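Side-chain contacts in BH2092 protein (Bacillus halodurans, PDB 3NHV), which is of unknown function but has a rhodanese-like domain, a fold used by many of its relatives for sulfur transfer: residues Asn59-Glu63 / Asp64-Arg68; Ala21-Ser24 / Ile25-Lys29. All coordinates share one frame; numbering follows the deposited sequence.

Interaction 1 of 2, residues Asn59-Glu63 / Asp64-Arg68; sequences NKINE and DTTKR
With chi1 at 51°, N62 holds its CG between the backbone N and the carbonyl carbon, folding the amide back over the turn to meet the amides of D64 and T65. T66 turns its hydroxyl the same way (chi1 62°), which brings OG1 onto the carbonyl of N62. The result is an Asx motif: the side-chain oxygen of N62 accepts from the N-H groups two and three residues on, and its backbone oxygen from the one four on, though the first and last of these bonds are weak. Here it shapes the loop between strands 54-55 and 74-78 of the rhodanese-like domain. N62 OD1 accepts T65 N at 3.0 Å, the donor tilted from the carbonyl plane, and, in a weak and more bent bond, D64 N at 2.8 Å. Two donors on one oxygen restrain the rotation of the amide. The backbone oxygen of N62 also has two donors: T66 OG1 donates to N62 O at 2.7 Å from above the carbonyl plane, and T66 N adds the weak bond. T65, crossing N62 at about a right angle, lays its methyl CG2 over one face of the amide, 3.6 Å from N62 CG. I61 and T66 both pack on F94 of helix 86-96, and between them I61 CG2 comes within 4.3 Å of T66 CG2.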
ATOM      1  N   ASN B  59     -18.695  10.366   0.337  1.00 65.78           N
ATOM      2  CA  ASN B  59     -19.744  10.782  -0.583  1.00 69.41           C
ATOM      3  C   ASN B  59     -20.482  12.027  -0.084  1.00 70.74           C
ATOM      4  O   ASN B  59     -21.217  12.661  -0.843  1.00 74.35           O
ATOM      5  CB  ASN B  59     -20.728   9.630  -0.806  1.00 66.02           C
ATOM      6  CG  ASN B  59     -21.250   9.053   0.493  1.00 78.30           C
ATOM      7  OD1 ASN B  59     -21.886   9.751   1.288  1.00 81.37           O
ATOM      8  ND2 ASN B  59     -20.977   7.769   0.723  1.00 76.77           N
ATOM      9  N   LYS B  60     -20.276  12.387   1.182  1.00 65.14           N
ATOM     10  CA  LYS B  60     -20.937  13.564   1.753  1.00 58.31           C
ATOM     11  C   LYS B  60     -19.996  14.752   1.960  1.00 58.94           C
ATOM     12  O   LYS B  60     -20.297  15.649   2.746  1.00 59.03           O
ATOM     13  CB  LYS B  60     -21.603  13.206   3.093  1.00 58.46           C
ATOM     14  CG  LYS B  60     -22.731  12.182   2.984  1.00 69.08           C
ATOM     15  CD  LYS B  60     -23.984  12.810   2.387  1.00 75.08           C
ATOM     16  CE  LYS B  60     -24.971  11.760   1.869  1.00 78.84           C
ATOM     17  NZ  LYS B  60     -24.571  11.175   0.539  1.00 72.35           N
ATOM     18  N   ILE B  61     -18.864  14.765   1.256  1.00 55.37           N
ATOM     19  CA  ILE B  61     -17.893  15.857   1.380  1.00 47.31           C
ATOM     20  C   ILE B  61     -18.180  16.991   0.399  1.00 52.69           C
ATOM     21  O   ILE B  61     -18.233  16.780  -0.813  1.00 52.78           O
ATOM     22  CB  ILE B  61     -16.457  15.366   1.123  1.00 40.05           C
ATOM     23  CG1 ILE B  61     -16.065  14.335   2.178  1.00 46.61           C
ATOM     24  CG2 ILE B  61     -15.491  16.540   1.141  1.00 29.60           C
ATOM     25  CD1 ILE B  61     -14.668  13.778   1.990  1.00 46.52           C
ATOM     26  N   ASN B  62     -18.338  18.200   0.930  1.00 56.85           N
ATOM     27  CA  ASN B  62     -18.631  19.375   0.108  1.00 57.82           C
ATOM     28  C   ASN B  62     -18.458  20.636   0.932  1.00 56.48           C
ATOM     29  O   ASN B  62     -17.998  20.576   2.075  1.00 64.02           O
ATOM     30  CB  ASN B  62     -20.064  19.296  -0.396  1.00 62.53           C
ATOM     31  CG  ASN B  62     -21.044  19.024   0.724  1.00 66.57           C
ATOM     32  OD1 ASN B  62     -21.112  19.778   1.700  1.00 60.63           O
ATOM     33  ND2 ASN B  62     -21.802  17.937   0.598  1.00 67.75           N
ATOM     34  N   GLU B  63     -18.839  21.778   0.370  1.00 51.65           N
ATOM     35  CA  GLU B  63     -18.689  23.040   1.087  1.00 61.23           C
ATOM     36  C   GLU B  63     -19.608  23.210   2.299  1.00 59.65           C
ATOM     37  O   GLU B  63     -19.312  24.004   3.199  1.00 50.23           O
ATOM     38  CB  GLU B  63     -18.849  24.218   0.117  1.00 59.62           C
ATOM     39  CG  GLU B  63     -17.565  25.037  -0.033  1.00 67.84           C
ATOM     40  CD  GLU B  63     -17.479  25.797  -1.351  1.00 83.36           C
ATOM     41  OE1 GLU B  63     -17.540  25.155  -2.435  1.00 86.91           O
ATOM     42  OE2 GLU B  63     -17.343  27.043  -1.311  1.00 87.29           O
ATOM     43  N   ASP B  64     -20.705  22.455   2.328  1.00 60.23           N
ATOM     44  CA  ASP B  64     -21.665  22.514   3.435  1.00 67.74           C
ATOM     45  C   ASP B  64     -21.133  21.808   4.676  1.00 64.02           C
ATOM     46  O   ASP B  64     -21.292  22.274   5.805  1.00 62.11           O
ATOM     47  CB  ASP B  64     -22.990  21.848   3.032  1.00 74.95           C
ATOM     48  CG  ASP B  64     -23.835  22.719   2.110  1.00 89.20           C
ATOM     49  OD1 ASP B  64     -24.848  22.208   1.564  1.00 80.55           O
ATOM     50  OD2 ASP B  64     -23.492  23.916   1.939  1.00 97.09           O
ATOM     51  N   THR B  65     -20.497  20.672   4.454  1.00 62.41           N
ATOM     52  CA  THR B  65     -19.974  19.885   5.548  1.00 57.32           C
ATOM     53  C   THR B  65     -18.576  20.304   6.006  1.00 49.75           C
ATOM     54  O   THR B  65     -18.130  19.923   7.088  1.00 46.22           O
ATOM     55  CB  THR B  65     -19.974  18.404   5.156  1.00 55.23           C
ATOM     56  OG1 THR B  65     -19.298  17.641   6.162  1.00 77.25           O
ATOM     57  CG2 THR B  65     -19.287  18.221   3.810  1.00 48.19           C
ATOM     58  N   THR B  66     -17.899  21.113   5.201  1.00 45.68           N
ATOM     59  CA  THR B  66     -16.549  21.535   5.548  1.00 52.90           C
ATOM     60  C   THR B  66     -16.436  23.017   5.864  1.00 55.32           C
ATOM     61  O   THR B  66     -15.339  23.530   6.116  1.00 50.35           O
ATOM     62  CB  THR B  66     -15.581  21.194   4.410  1.00 59.08           C
ATOM     63  OG1 THR B  66     -15.971  21.900   3.225  1.00 54.40           O
ATOM     64  CG2 THR B  66     -15.627  19.696   4.121  1.00 50.68           C
ATOM     65  N   LYS B  67     -17.576  23.701   5.871  1.00 62.71           N
ATOM     66  CA  LYS B  67     -17.605  25.137   6.138  1.00 64.25           C
ATOM     67  C   LYS B  67     -16.974  25.519   7.477  1.00 65.24           C
ATOM     68  O   LYS B  67     -16.259  26.519   7.574  1.00 55.05           O
ATOM     69  CB  LYS B  67     -19.052  25.653   6.082  1.00 69.57           C
ATOM     70  CG  LYS B  67     -19.977  25.084   7.159  1.00 76.68           C
ATOM     71  CD  LYS B  67     -21.377  25.705   7.082  1.00 77.37           C
ATOM     72  CE  LYS B  67     -22.176  25.447   8.360  1.00 75.18           C
ATOM     73  NZ  LYS B  67     -21.543  26.095   9.565  1.00 74.81           N
ATOM     74  N   ARG B  68     -17.222  24.723   8.510  1.00 69.28           N
ATOM     75  CA  ARG B  68     -16.683  25.040   9.828  1.00 75.07           C
ATOM     76  C   ARG B  68     -15.249  24.546  10.065  1.00 73.75           C
ATOM     77  O   ARG B  68     -14.775  24.548  11.205  1.00 75.18           O
ATOM     78  CB  ARG B  68     -17.603  24.476  10.919  1.00 77.01           C
ATOM     79  CG  ARG B  68     -17.454  22.979  11.146  1.00 86.70           C
ATOM     80  CD  ARG B  68     -18.140  22.129  10.072  1.00 83.08           C
ATOM     81  NE  ARG B  68     -17.843  20.702  10.245  1.00 92.77           N
ATOM     82  CZ  ARG B  68     -17.901  20.044  11.407  1.00 92.36           C
ATOM     83  NH1 ARG B  68     -18.247  20.679  12.527  1.00 85.64           N
ATOM     84  NH2 ARG B  68     -17.607  18.742  11.454  1.00 84.88           N
TER

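Interaction 2 of 2, residues Ala21-Ser24 / Ile25-Lys29; sequences ADLS and IDIKK
L23 and I27, one helical turn apart, make the apolar part of this contact. Their side chains cross obliquely, and L23 CD2 lies 3.5 Å from I27 CD1 and equally close to CG1. With chi1 of I27 at -56°, CG1 stands beside its backbone N, which sets I27 CG1 against L23 O. L23 also packs on V36 and W111, so this face of the helix is the one turned inward. Helix 20-28 links strand 17-19 to strand 34-38 of the rhodanese-like domain, a beta-alpha-beta crossover that passes over two intervening strands of the parallel sheet. Among the polar contacts, backbone bonds run from I25, D26, I27 and K28 to the carbonyls four residues earlier; I27 N meets L23 O at 2.9 Å. S24 adds a side-chain bond to this ladder: with chi1 at 73°, its hydroxyl curls back and S24 OG donates to A21 O at 2.6 Å. A21 O also accepts I25 N at 3.1 Å, so two donors hold it. The charged contact reaches another chain: D22 OD2 forms a salt bridge with K89 NZ of the second subunit.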
ATOM      1  N   ALA B  21       2.415   5.922  12.797  1.00 43.05           N
ATOM      2  CA  ALA B  21       3.387   6.450  13.738  1.00 38.90           C
ATOM      3  C   ALA B  21       3.280   7.962  13.859  1.00 35.24           C
ATOM      4  O   ALA B  21       3.121   8.495  14.949  1.00 33.07           O
ATOM      5  CB  ALA B  21       4.802   6.063  13.299  1.00 43.08           C
ATOM      6  N   ASP B  22       3.381   8.655  12.733  1.00 35.86           N
ATOM      7  CA  ASP B  22       3.311  10.107  12.762  1.00 47.20           C
ATOM      8  C   ASP B  22       2.007  10.648  13.342  1.00 51.88           C
ATOM      9  O   ASP B  22       2.017  11.649  14.056  1.00 48.30           O
ATOM     10  CB  ASP B  22       3.531  10.679  11.363  1.00 51.27           C
ATOM     11  CG  ASP B  22       4.909  10.362  10.818  1.00 61.01           C
ATOM     12  OD1 ASP B  22       5.900  10.570  11.549  1.00 44.83           O
ATOM     13  OD2 ASP B  22       5.001   9.908   9.654  1.00 73.27           O
ATOM     14  N   LEU B  23       0.890   9.993  13.033  1.00 48.98           N
ATOM     15  CA  LEU B  23      -0.404  10.429  13.529  1.00 43.40           C
ATOM     16  C   LEU B  23      -0.474  10.225  15.040  1.00 44.14           C
ATOM     17  O   LEU B  23      -0.974  11.084  15.761  1.00 44.81           O
ATOM     18  CB  LEU B  23      -1.529   9.639  12.860  1.00 44.00           C
ATOM     19  CG  LEU B  23      -2.891  10.317  12.627  1.00 41.52           C
ATOM     20  CD1 LEU B  23      -3.971   9.249  12.590  1.00 33.28           C
ATOM     21  CD2 LEU B  23      -3.200  11.323  13.702  1.00 42.87           C
ATOM     22  N   SER B  24       0.038   9.090  15.511  1.00 48.69           N
ATOM     23  CA  SER B  24       0.019   8.776  16.937  1.00 56.48           C
ATOM     24  C   SER B  24       0.796   9.814  17.728  1.00 49.57           C
ATOM     25  O   SER B  24       0.433  10.161  18.849  1.00 57.16           O
ATOM     26  CB  SER B  24       0.621   7.390  17.201  1.00 58.37           C
ATOM     27  OG  SER B  24       2.034   7.393  17.045  1.00 70.01           O
ATOM     28  N   ILE B  25       1.880  10.303  17.150  1.00 50.62           N
ATOM     29  CA  ILE B  25       2.669  11.302  17.836  1.00 52.40           C
ATOM     30  C   ILE B  25       1.911  12.613  17.883  1.00 53.45           C
ATOM     31  O   ILE B  25       2.019  13.359  18.853  1.00 58.93           O
ATOM     32  CB  ILE B  25       4.026  11.482  17.157  1.00 43.49           C
ATOM     33  CG1 ILE B  25       4.859  10.221  17.411  1.00 48.27           C
ATOM     34  CG2 ILE B  25       4.721  12.727  17.680  1.00 41.93           C
ATOM     35  CD1 ILE B  25       6.153  10.149  16.641  1.00 50.25           C
ATOM     36  N   ASP B  26       1.124  12.880  16.847  1.00 51.70           N
ATOM     37  CA  ASP B  26       0.337  14.108  16.791  1.00 56.17           C
ATOM     38  C   ASP B  26      -0.815  14.078  17.790  1.00 55.83           C
ATOM     39  O   ASP B  26      -1.102  15.078  18.444  1.00 56.84           O
ATOM     40  CB  ASP B  26      -0.204  14.322  15.378  1.00 57.32           C
ATOM     41  CG  ASP B  26       0.805  14.992  14.469  1.00 62.83           C
ATOM     42  OD1 ASP B  26       0.632  14.929  13.231  1.00 59.94           O
ATOM     43  OD2 ASP B  26       1.768  15.591  14.996  1.00 72.29           O
ATOM     44  N   ILE B  27      -1.473  12.930  17.900  1.00 54.32           N
ATOM     45  CA  ILE B  27      -2.587  12.775  18.826  1.00 53.07           C
ATOM     46  C   ILE B  27      -2.089  12.862  20.264  1.00 57.32           C
ATOM     47  O   ILE B  27      -2.725  13.465  21.119  1.00 58.42           O
ATOM     48  CB  ILE B  27      -3.272  11.406  18.647  1.00 51.97           C
ATOM     49  CG1 ILE B  27      -3.728  11.228  17.190  1.00 47.84           C
ATOM     50  CG2 ILE B  27      -4.421  11.270  19.637  1.00 49.06           C
ATOM     51  CD1 ILE B  27      -4.702  12.274  16.688  1.00 53.62           C
ATOM     52  N   LYS B  28      -0.940  12.257  20.524  1.00 57.91           N
ATOM     53  CA  LYS B  28      -0.377  12.254  21.857  1.00 58.02           C
ATOM     54  C   LYS B  28       0.170  13.621  22.284  1.00 58.85           C
ATOM     55  O   LYS B  28      -0.015  14.024  23.430  1.00 57.13           O
ATOM     56  CB  LYS B  28       0.706  11.179  21.940  1.00 64.75           C
ATOM     57  CG  LYS B  28       1.334  11.033  23.309  1.00 75.34           C
ATOM     58  CD  LYS B  28       2.185   9.768  23.398  1.00 81.93           C
ATOM     59  CE  LYS B  28       3.356   9.786  22.420  1.00 81.13           C
ATOM     60  NZ  LYS B  28       4.222   8.592  22.635  1.00 81.49           N
ATOM     61  N   LYS B  29       0.830  14.330  21.368  1.00 56.54           N
ATOM     62  CA  LYS B  29       1.394  15.652  21.661  1.00 53.15           C
ATOM     63  C   LYS B  29       0.324  16.754  21.627  1.00 55.58           C
ATOM     64  O   LYS B  29       0.617  17.920  21.892  1.00 51.46           O
ATOM     65  CB  LYS B  29       2.507  16.006  20.655  1.00 60.95           C
ATOM     66  CG  LYS B  29       3.820  15.212  20.782  1.00 59.83           C
ATOM     67  CD  LYS B  29       4.653  15.653  21.982  1.00 65.02           C
ATOM     68  CE  LYS B  29       6.057  15.021  22.001  1.00 70.47           C
ATOM     69  NZ  LYS B  29       6.866  15.346  20.786  1.00 53.55           N
TER

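Along the chain the two contacts come in series: 21-29 finishes before 59-68 begins, and strands 34-38 and 54-55 and helix 42-47 lie between them. Their centres are 25 Å apart, with about 15 Å between nearest atoms, so they do not touch. Both lie in the rhodanese-like domain, in connections between strands of its parallel five-stranded sheet. Interaction 2 sits on the helix leading from edge strand 17-19 to strand 34-38, while interaction 1 shapes the loop that returns from the other edge strand, 54-55, to strand 74-78. Each thus belongs to a different connection of the sheet: one a regular helix, beside the second subunit, the other a loop turn against helix 86-96.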